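Local atomic coordinates of putative cell surface protein (Streptococcus pyogenes, PDB entry 4OFQ), a protein that is a streptococcal surface adhesin of the antigen I/II family, AspA, whose C-terminal domain probably helps present the adhesive regions away from the cell. Residues D253-T258 with L292-D297. Numbering follows the deposited sequence.
Sequences DKVLAT and LAFKQD
Asp253 and Val255 face Leu292 and Phe294 across two strands that run roughly the same way, their axes 9.9 Å apart at an angle of 33°, a spacing that leaves side chains, not backbones, to fill the gap. This is the interior of a beta sandwich: 248-257 forms the edge of a four-stranded antiparallel sheet, 289-294 belongs to the sheet packed over it, and both lie in the C-terminal antigen I/II region. Val255 and Leu292 both point inward, their CA atoms 8.7 Å apart. With CG anti to the backbone N (chi1 -177°), Leu292 reaches across and sets CD1 against Val255, 4.0 Å from its CB and 4.1 Å from its CG1. The other methyl of Val255 serves Phe294: CG2 meets the far end of the ring at an oblique angle, 4.0 Å from CZ and 4.2 Å from CE1. The nearest contacts of Val255 are thus split, CB and CG1 against Leu292 and CG2 against the Phe294 ring. Beyond the pair, Ala310 touches both Val255 and Phe294, and Phe308 meets the Phe294 ring edge-to-face. Leu292 is also buried among Phe239 and two threonines of strand 279-284, Thr279 and Thr281. Asp253 brings a carboxylate to the border of this layer, where OD2 accepts hydrogen bonds from the hydroxyls of Tyr290 and Thr281. Those two bonds satisfy the oxygen while it lies beside a methyl group, Asp253 OD2 standing 3.3 Å from Leu292 CD1.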
ATOM      1  N   ASP A 253     -31.952  -2.165  -5.880  1.00 13.90           N
ATOM      2  CA  ASP A 253     -30.622  -2.608  -6.268  1.00 11.99           C
ATOM      3  C   ASP A 253     -30.453  -4.106  -6.091  1.00 12.47           C
ATOM      4  O   ASP A 253     -31.377  -4.809  -5.655  1.00 13.74           O
ATOM      5  CB  ASP A 253     -29.530  -1.842  -5.514  1.00 11.27           C
ATOM      6  CG  ASP A 253     -29.520  -2.149  -4.023  1.00 15.81           C
ATOM      7  OD1 ASP A 253     -30.395  -2.908  -3.550  1.00 21.70           O
ATOM      8  OD2 ASP A 253     -28.633  -1.626  -3.314  1.00 17.09           O
ATOM      9  N   LYS A 254     -29.274  -4.582  -6.461  1.00 16.62           N
ATOM     10  CA  LYS A 254     -28.881  -5.968  -6.243  1.00 14.37           C
ATOM     11  C   LYS A 254     -27.359  -5.972  -6.206  1.00 13.98           C
ATOM     12  O   LYS A 254     -26.722  -5.119  -6.823  1.00 13.10           O
ATOM     13  CB  LYS A 254     -29.387  -6.852  -7.394  1.00 17.03           C
ATOM     14  CG  LYS A 254     -28.957  -8.308  -7.295  1.00 24.17           C
ATOM     15  CD  LYS A 254     -29.719  -9.214  -8.270  1.00 29.14           C
ATOM     16  CE  LYS A 254     -29.492  -8.808  -9.716  1.00 27.35           C
ATOM     17  NZ  LYS A 254     -30.099  -9.790 -10.675  1.00 28.06           N
ATOM     18  N   VAL A 255     -26.768  -6.908  -5.477  1.00 12.27           N
ATOM     19  CA  VAL A 255     -25.307  -6.998  -5.445  1.00 10.59           C
ATOM     20  C   VAL A 255     -24.877  -8.470  -5.546  1.00 11.18           C
ATOM     21  O   VAL A 255     -25.405  -9.328  -4.820  1.00 13.10           O
ATOM     22  CB  VAL A 255     -24.733  -6.316  -4.174  1.00 10.41           C
ATOM     23  CG1 VAL A 255     -25.391  -6.883  -2.918  1.00 11.99           C
ATOM     24  CG2 VAL A 255     -23.208  -6.485  -4.118  1.00 11.29           C
ATOM     25  N   LEU A 256     -23.967  -8.767  -6.476  1.00 10.71           N
ATOM     26  CA  LEU A 256     -23.584 -10.150  -6.765  1.00 13.77           C
ATOM     27  C   LEU A 256     -22.081 -10.362  -6.654  1.00 13.35           C
ATOM     28  O   LEU A 256     -21.292  -9.497  -7.029  1.00 11.49           O
ATOM     29  CB  LEU A 256     -24.002 -10.536  -8.184  1.00 13.69           C
ATOM     30  CG  LEU A 256     -25.477 -10.361  -8.533  1.00 16.22           C
ATOM     31  CD1 LEU A 256     -25.726 -10.690 -10.001  1.00 21.13           C
ATOM     32  CD2 LEU A 256     -26.308 -11.244  -7.633  1.00 13.62           C
ATOM     33  N   ALA A 257     -21.683 -11.531  -6.176  1.00 13.42           N
ATOM     34  CA  ALA A 257     -20.262 -11.867  -6.153  1.00 15.97           C
ATOM     35  C   ALA A 257     -19.765 -12.014  -7.586  1.00 13.96           C
ATOM     36  O   ALA A 257     -20.448 -12.606  -8.423  1.00 13.83           O
ATOM     37  CB  ALA A 257     -20.029 -13.152  -5.363  1.00 16.86           C
ATOM     38  N   THR A 258     -18.594 -11.447  -7.882  1.00 13.08           N
ATOM     39  CA  THR A 258     -18.004 -11.602  -9.212  1.00 15.84           C
ATOM     40  C   THR A 258     -16.829 -12.582  -9.256  1.00 17.41           C
ATOM     41  O   THR A 258     -16.253 -12.820 -10.320  1.00 15.16           O
ATOM     42  CB  THR A 258     -17.565 -10.251  -9.797  1.00 16.07           C
ATOM     43  OG1 THR A 258     -16.808  -9.534  -8.819  1.00 16.46           O
ATOM     44  CG2 THR A 258     -18.782  -9.426 -10.187  1.00 16.70           C
ATOM     45  N   LEU A 292     -23.985   1.584  -1.080  1.00 10.42           N
ATOM     46  CA  LEU A 292     -24.071   0.190  -0.646  1.00 10.70           C
ATOM     47  C   LEU A 292     -22.728  -0.202  -0.044  1.00 12.61           C
ATOM     48  O   LEU A 292     -21.698  -0.159  -0.718  1.00 11.02           O
ATOM     49  CB  LEU A 292     -24.458  -0.743  -1.804  1.00 10.09           C
ATOM     50  CG  LEU A 292     -24.640  -2.229  -1.463  1.00 22.71           C
ATOM     51  CD1 LEU A 292     -25.703  -2.870  -2.342  1.00 27.27           C
ATOM     52  CD2 LEU A 292     -23.323  -2.977  -1.621  1.00 27.24           C
ATOM     53  N   ALA A 293     -22.746  -0.586   1.226  1.00 12.93           N
ATOM     54  CA  ALA A 293     -21.520  -0.909   1.952  1.00 12.40           C
ATOM     55  C   ALA A 293     -21.526  -2.342   2.449  1.00 19.05           C
ATOM     56  O   ALA A 293     -22.501  -2.800   3.060  1.00 14.04           O
ATOM     57  CB  ALA A 293     -21.329   0.041   3.139  1.00 14.73           C
ATOM     58  N   PHE A 294     -20.428  -3.048   2.214  1.00 11.56           N
ATOM     59  CA  PHE A 294     -20.274  -4.356   2.828  1.00 12.18           C
ATOM     60  C   PHE A 294     -20.057  -4.224   4.331  1.00 13.40           C
ATOM     61  O   PHE A 294     -19.396  -3.291   4.794  1.00 15.95           O
ATOM     62  CB  PHE A 294     -19.144  -5.126   2.157  1.00 16.42           C
ATOM     63  CG  PHE A 294     -19.598  -5.881   0.952  1.00 14.99           C
ATOM     64  CD1 PHE A 294     -19.616  -5.277  -0.292  1.00 15.27           C
ATOM     65  CD2 PHE A 294     -20.045  -7.193   1.072  1.00 12.35           C
ATOM     66  CE1 PHE A 294     -20.072  -5.976  -1.410  1.00 10.58           C
ATOM     67  CE2 PHE A 294     -20.497  -7.893  -0.034  1.00 12.41           C
ATOM     68  CZ  PHE A 294     -20.508  -7.282  -1.275  1.00 12.51           C
ATOM     69  N   LYS A 295     -20.622  -5.153   5.098  1.00 16.66           N
ATOM     70  CA  LYS A 295     -20.454  -5.114   6.548  1.00 15.86           C
ATOM     71  C   LYS A 295     -19.031  -5.512   6.944  1.00 18.73           C
ATOM     72  O   LYS A 295     -18.479  -6.476   6.411  1.00 15.22           O
ATOM     73  CB  LYS A 295     -21.458  -6.037   7.225  1.00 17.98           C
ATOM     74  CG  LYS A 295     -22.903  -5.598   7.051  1.00 17.73           C
ATOM     75  CD  LYS A 295     -23.860  -6.754   7.325  1.00 27.19           C
ATOM     76  CE  LYS A 295     -25.303  -6.270   7.265  1.00 29.49           C
ATOM     77  NZ  LYS A 295     -26.252  -7.395   7.468  1.00 36.25           N
ATOM     78  N   GLN A 296     -18.449  -4.793   7.903  1.00 16.86           N
ATOM     79  CA  GLN A 296     -17.081  -5.089   8.329  1.00 17.62           C
ATOM     80  C   GLN A 296     -16.900  -6.500   8.886  1.00 17.38           C
ATOM     81  O   GLN A 296     -15.881  -7.142   8.632  1.00 16.97           O
ATOM     82  CB  GLN A 296     -16.580  -4.075   9.360  1.00 21.92           C
ATOM     83  CG  GLN A 296     -16.401  -2.680   8.833  1.00 22.05           C
ATOM     84  CD  GLN A 296     -15.574  -1.819   9.765  1.00 25.16           C
ATOM     85  OE1 GLN A 296     -16.037  -1.413  10.837  1.00 19.76           O
ATOM     86  NE2 GLN A 296     -14.335  -1.534   9.363  1.00 25.70           N
ATOM     87  N   ASP A 297     -17.874  -6.980   9.656  1.00 18.64           N
ATOM     88  CA  ASP A 297     -17.742  -8.304  10.262  1.00 23.43           C
ATOM     89  C   ASP A 297     -17.714  -9.403   9.190  1.00 20.04           C
ATOM     90  O   ASP A 297     -17.083 -10.449   9.380  1.00 22.23           O
ATOM     91  CB  ASP A 297     -18.827  -8.555  11.319  1.00 35.07           C
ATOM     92  CG  ASP A 297     -20.221  -8.235  10.817  1.00 47.44           C
ATOM     93  OD1 ASP A 297     -20.554  -7.033  10.704  1.00 49.62           O
ATOM     94  OD2 ASP A 297     -20.983  -9.186  10.541  1.00 52.76           O
TER